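Local coordinates for protein pectate lyase (Cellvibrio cellulosa, PDB 1GXM) that cleaves polygalacturonate (pectate) by beta-elimination, this chain being the catalytic module of a larger family 10 polysaccharide lyase, at residues F246-T257 with I268-Y278. Sequence-based numbering, arbitrary orientation.
Sequences FNSPRTYLEGYT and IVPRAGSKMWY
Leu253 and Met276 face each other as an antiparallel hydrogen-bonded pair, joined by two backbone hydrogen bonds, Leu253 N to Met276 O at 2.7 Å and Met276 N to Leu253 O. Thr257 and Val269 do the same on the neighbouring strand. Between these pairs both chains turn a corner through type II turns, Leu253 to Tyr256 and Arg271 to Ser274, and Gly255 serves both partner strands: its N donates to Ser274 O, while its O accepts from Arg271 N at 2.9 Å. Ser274 OG, placed anti to its own N (chi1 167°), donates to Tyr256 O at 2.8 Å, coming from above the carbonyl plane. Strands 256-258 and 268-271 form a beta hairpin within the pectic acid lyase catalytic module; the residues before its corner, Leu253 and Glu254, pair instead with strand 274-278.

Near the end of helix 233-246 the indole of Trp277 is held by a hydrogen bond and CH-pi packing. Trp277 NE1 reaches a lone pair of Phe246 O at 2.8 Å, within the indole plane, which helps fix the ring's rotation; Tyr252 CB covers one indole face, and residues of helix 318-329 also touch this side chain. The extended Lys275 chain crosses the Tyr252 ring, with CD 3.6 Å from its centroid and 2° off the normal, a CH-pi contact, while Ser248 O and Pro249 CA lie over the opposite face, toward its rim. Beyond the ring, one water links Lys275 NZ to Asn247 OD1.

Apolar contacts gather around Leu253, whose CD2 meets Ile268 CG2 at 3.9 Å and Met276 CE. That methyl, brought round by the bend at chi3 (83°), sits over the centre of the Tyr278 ring.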
loop_
_atom_site.group_PDB
_atom_site.type_symbol
_atom_site.label_atom_id
_atom_site.label_comp_id
_atom_site.label_asym_id
_atom_site.label_seq_id
_atom_site.Cartn_x
_atom_site.Cartn_y
_atom_site.Cartn_z
ATOM N N PHE A 246 0.943 3.137 -16.428
ATOM C CA PHE A 246 1.801 4.160 -15.849
ATOM C C PHE A 246 2.671 4.792 -16.919
ATOM O O PHE A 246 2.959 5.986 -16.886
ATOM C CB PHE A 246 2.682 3.582 -14.759
ATOM C CG PHE A 246 2.082 3.692 -13.399
ATOM C CD1 PHE A 246 2.078 4.909 -12.756
ATOM C CD2 PHE A 246 1.496 2.605 -12.775
ATOM C CE1 PHE A 246 1.512 5.051 -11.528
ATOM C CE2 PHE A 246 0.949 2.743 -11.533
ATOM C CZ PHE A 246 0.940 3.959 -10.911
ATOM N N ASN A 247 3.088 3.966 -17.871
ATOM C CA ASN A 247 4.023 4.369 -18.911
ATOM C C ASN A 247 3.358 4.889 -20.157
ATOM O O ASN A 247 4.020 5.026 -21.181
ATOM C CB ASN A 247 4.944 3.204 -19.259
ATOM C CG ASN A 247 6.144 3.628 -20.036
ATOM O OD1 ASN A 247 6.771 4.616 -19.717
ATOM N ND2 ASN A 247 6.478 2.856 -21.056
ATOM N N SER A 248 2.066 5.178 -20.090
ATOM C CA SER A 248 1.329 5.644 -21.247
ATOM C C SER A 248 1.236 7.151 -21.238
ATOM O O SER A 248 0.990 7.755 -20.207
ATOM C CB SER A 248 -0.091 5.112 -21.225
ATOM O OG SER A 248 -0.865 5.670 -22.271
ATOM N N PRO A 249 1.388 7.764 -22.399
ATOM C CA PRO A 249 1.249 9.212 -22.490
ATOM C C PRO A 249 -0.202 9.659 -22.297
ATOM O O PRO A 249 -0.453 10.848 -22.149
ATOM C CB PRO A 249 1.734 9.525 -23.918
ATOM C CG PRO A 249 1.806 8.314 -24.614
ATOM C CD PRO A 249 1.730 7.153 -23.686
ATOM N N ARG A 250 -1.137 8.722 -22.293
ATOM C CA ARG A 250 -2.508 9.074 -21.928
ATOM C C ARG A 250 -2.675 9.110 -20.401
ATOM O O ARG A 250 -3.735 9.464 -19.904
ATOM C CB ARG A 250 -3.525 8.138 -22.547
ATOM C CG ARG A 250 -3.495 6.773 -22.004
ATOM C CD ARG A 250 -4.184 5.718 -22.866
ATOM N NE ARG A 250 -4.376 4.485 -22.104
ATOM C CZ ARG A 250 -5.356 4.281 -21.221
ATOM N NH1 ARG A 250 -6.267 5.222 -20.999
ATOM N NH2 ARG A 250 -5.432 3.116 -20.579
ATOM N N THR A 251 -1.626 8.730 -19.679
ATOM C CA THR A 251 -1.608 8.737 -18.220
ATOM C C THR A 251 -0.671 9.796 -17.695
ATOM O O THR A 251 -1.094 10.676 -16.979
ATOM C CB THR A 251 -1.197 7.387 -17.700
ATOM O OG1 THR A 251 -2.178 6.428 -18.110
ATOM C CG2 THR A 251 -1.187 7.354 -16.185
ATOM N N TYR A 252 0.611 9.745 -18.039
ATOM C CA TYR A 252 1.483 10.772 -17.532
ATOM C C TYR A 252 1.280 12.044 -18.302
ATOM O O TYR A 252 0.807 12.044 -19.430
ATOM C CB TYR A 252 2.957 10.358 -17.552
ATOM C CG TYR A 252 3.538 9.939 -18.868
ATOM C CD1 TYR A 252 3.794 10.858 -19.882
ATOM C CD2 TYR A 252 3.877 8.625 -19.090
ATOM C CE1 TYR A 252 4.358 10.461 -21.090
ATOM C CE2 TYR A 252 4.441 8.232 -20.271
ATOM C CZ TYR A 252 4.656 9.129 -21.282
ATOM O OH TYR A 252 5.224 8.708 -22.457
ATOM N N LEU A 253 1.646 13.132 -17.647
ATOM C CA LEU A 253 1.607 14.466 -18.213
ATOM C C LEU A 253 3.059 14.817 -18.480
ATOM O O LEU A 253 3.840 15.066 -17.566
ATOM C CB LEU A 253 0.975 15.450 -17.235
ATOM C CG LEU A 253 1.038 16.918 -17.659
ATOM C CD1 LEU A 253 0.216 17.175 -18.890
ATOM C CD2 LEU A 253 0.596 17.823 -16.516
ATOM N N GLU A 254 3.425 14.816 -19.751
ATOM C CA GLU A 254 4.801 15.011 -20.128
ATOM C C GLU A 254 5.120 16.491 -20.230
ATOM O O GLU A 254 4.315 17.264 -20.704
ATOM C CB GLU A 254 5.095 14.293 -21.433
ATOM C CG GLU A 254 6.595 14.276 -21.729
ATOM C CD GLU A 254 7.024 13.200 -22.708
ATOM O OE1 GLU A 254 6.185 12.767 -23.517
ATOM O OE2 GLU A 254 8.217 12.811 -22.646
ATOM N N GLY A 255 6.289 16.844 -19.730
ATOM C CA GLY A 255 6.758 18.220 -19.715
ATOM C C GLY A 255 6.381 19.005 -18.474
ATOM O O GLY A 255 6.528 20.218 -18.445
ATOM N N TYR A 256 5.896 18.312 -17.441
ATOM C CA TYR A 256 5.429 18.943 -16.210
ATOM C C TYR A 256 5.916 18.162 -15.010
ATOM O O TYR A 256 6.243 16.989 -15.104
ATOM C CB TYR A 256 3.892 19.019 -16.182
ATOM C CG TYR A 256 3.357 19.951 -17.241
ATOM C CD1 TYR A 256 3.231 19.506 -18.549
ATOM C CD2 TYR A 256 3.044 21.269 -16.964
ATOM C CE1 TYR A 256 2.787 20.309 -19.561
ATOM C CE2 TYR A 256 2.591 22.106 -18.019
ATOM C CZ TYR A 256 2.475 21.584 -19.299
ATOM O OH TYR A 256 2.035 22.349 -20.378
ATOM N N THR A 257 5.904 18.825 -13.878
ATOM C CA THR A 257 6.175 18.201 -12.611
ATOM C C THR A 257 5.268 18.817 -11.565
ATOM O O THR A 257 4.750 19.915 -11.740
ATOM C CB THR A 257 7.656 18.354 -12.280
ATOM O OG1 THR A 257 8.044 17.344 -11.332
ATOM C CG2 THR A 257 7.978 19.707 -11.663
ATOM N N ILE A 268 1.382 22.471 -10.472
ATOM C CA ILE A 268 1.638 21.718 -11.692
ATOM C C ILE A 268 2.341 22.655 -12.634
ATOM O O ILE A 268 1.739 23.573 -13.202
ATOM C CB ILE A 268 0.342 21.182 -12.292
ATOM C CG1 ILE A 268 -0.323 20.221 -11.290
ATOM C CG2 ILE A 268 0.637 20.472 -13.635
ATOM C CD1 ILE A 268 -1.738 19.824 -11.650
ATOM N N VAL A 269 3.638 22.445 -12.751
ATOM C CA VAL A 269 4.482 23.414 -13.437
ATOM C C VAL A 269 5.328 22.767 -14.508
ATOM O O VAL A 269 5.660 21.603 -14.416
ATOM C CB VAL A 269 5.384 24.168 -12.442
ATOM C CG1 VAL A 269 4.529 24.913 -11.442
ATOM C CG2 VAL A 269 6.361 23.245 -11.757
ATOM N N PRO A 270 5.663 23.501 -15.552
ATOM C CA PRO A 270 6.541 22.964 -16.578
ATOM C C PRO A 270 7.905 22.561 -16.050
ATOM O O PRO A 270 8.500 23.209 -15.181
ATOM C CB PRO A 270 6.689 24.124 -17.552
ATOM C CG PRO A 270 5.542 24.968 -17.333
ATOM C CD PRO A 270 5.204 24.865 -15.882
ATOM N N ARG A 271 8.364 21.447 -16.582
ATOM C CA ARG A 271 9.714 20.956 -16.353
ATOM C C ARG A 271 10.075 20.110 -17.566
ATOM O O ARG A 271 9.530 19.023 -17.785
ATOM C CB ARG A 271 9.800 20.132 -15.081
ATOM C CG ARG A 271 11.206 19.629 -14.789
ATOM C CD ARG A 271 11.353 18.917 -13.453
ATOM N NE ARG A 271 12.675 18.296 -13.327
ATOM C CZ ARG A 271 13.250 17.918 -12.181
ATOM N NH1 ARG A 271 12.653 18.118 -11.025
ATOM N NH2 ARG A 271 14.456 17.356 -12.207
ATOM N N ALA A 272 10.983 20.628 -18.381
ATOM C CA ALA A 272 11.352 19.992 -19.630
ATOM C C ALA A 272 11.806 18.568 -19.396
ATOM O O ALA A 272 12.643 18.294 -18.539
ATOM C CB ALA A 272 12.462 20.795 -20.319
ATOM N N GLY A 273 11.232 17.660 -20.182
ATOM C CA GLY A 273 11.644 16.269 -20.178
ATOM C C GLY A 273 11.244 15.500 -18.940
ATOM O O GLY A 273 11.809 14.434 -18.675
ATOM N N SER A 274 10.314 16.059 -18.169
ATOM C CA SER A 274 9.789 15.455 -16.944
ATOM C C SER A 274 8.427 14.869 -17.263
ATOM O O SER A 274 7.776 15.251 -18.212
ATOM C CB SER A 274 9.662 16.526 -15.857
ATOM O OG SER A 274 8.896 16.089 -14.733
ATOM N N LYS A 275 8.013 13.905 -16.459
ATOM C CA LYS A 275 6.666 13.364 -16.524
ATOM C C LYS A 275 6.063 13.446 -15.141
ATOM O O LYS A 275 6.721 13.149 -14.148
ATOM C CB LYS A 275 6.735 11.922 -16.971
ATOM C CG LYS A 275 7.190 11.758 -18.420
ATOM C CD LYS A 275 7.405 10.277 -18.760
ATOM C CE LYS A 275 7.895 10.117 -20.172
ATOM N NZ LYS A 275 8.165 8.701 -20.526
ATOM N N MET A 276 4.805 13.826 -15.098
ATOM C CA MET A 276 4.033 13.916 -13.868
ATOM C C MET A 276 2.885 12.933 -13.962
ATOM O O MET A 276 2.291 12.728 -15.016
ATOM C CB MET A 276 3.475 15.322 -13.665
ATOM C CG MET A 276 2.910 15.556 -12.293
ATOM S SD MET A 276 1.924 17.039 -12.188
ATOM C CE MET A 276 0.342 16.399 -12.803
ATOM N N TRP A 277 2.543 12.370 -12.821
ATOM C CA TRP A 277 1.341 11.567 -12.702
ATOM C C TRP A 277 0.380 12.267 -11.781
ATOM O O TRP A 277 0.772 12.915 -10.818
ATOM C CB TRP A 277 1.664 10.161 -12.158
ATOM C CG TRP A 277 2.359 9.325 -13.171
ATOM C CD1 TRP A 277 1.792 8.430 -14.017
ATOM C CD2 TRP A 277 3.759 9.364 -13.503
ATOM N NE1 TRP A 277 2.744 7.890 -14.844
ATOM C CE2 TRP A 277 3.962 8.437 -14.538
ATOM C CE3 TRP A 277 4.864 10.045 -12.994
ATOM C CZ2 TRP A 277 5.201 8.199 -15.093
ATOM C CZ3 TRP A 277 6.100 9.793 -13.539
ATOM C CH2 TRP A 277 6.259 8.878 -14.580
ATOM N N TYR A 278 -0.902 12.143 -12.089
ATOM C CA TYR A 278 -1.930 12.614 -11.199
ATOM C C TYR A 278 -2.194 11.615 -10.086
ATOM O O TYR A 278 -2.025 10.407 -10.248
ATOM C CB TYR A 278 -3.222 12.871 -11.953
ATOM C CG TYR A 278 -3.126 14.030 -12.910
ATOM C CD1 TYR A 278 -2.680 13.855 -14.208
ATOM C CD2 TYR A 278 -3.473 15.304 -12.511
ATOM C CE1 TYR A 278 -2.593 14.930 -15.075
ATOM C CE2 TYR A 278 -3.376 16.382 -13.367
ATOM C CZ TYR A 278 -2.949 16.185 -14.644
ATOM O OH TYR A 278 -2.865 17.270 -15.483
HETATM O O HOH W 1 7.060 7.019 -18.582
HETATM O O HOH W 2 10.148 17.582 -9.776
#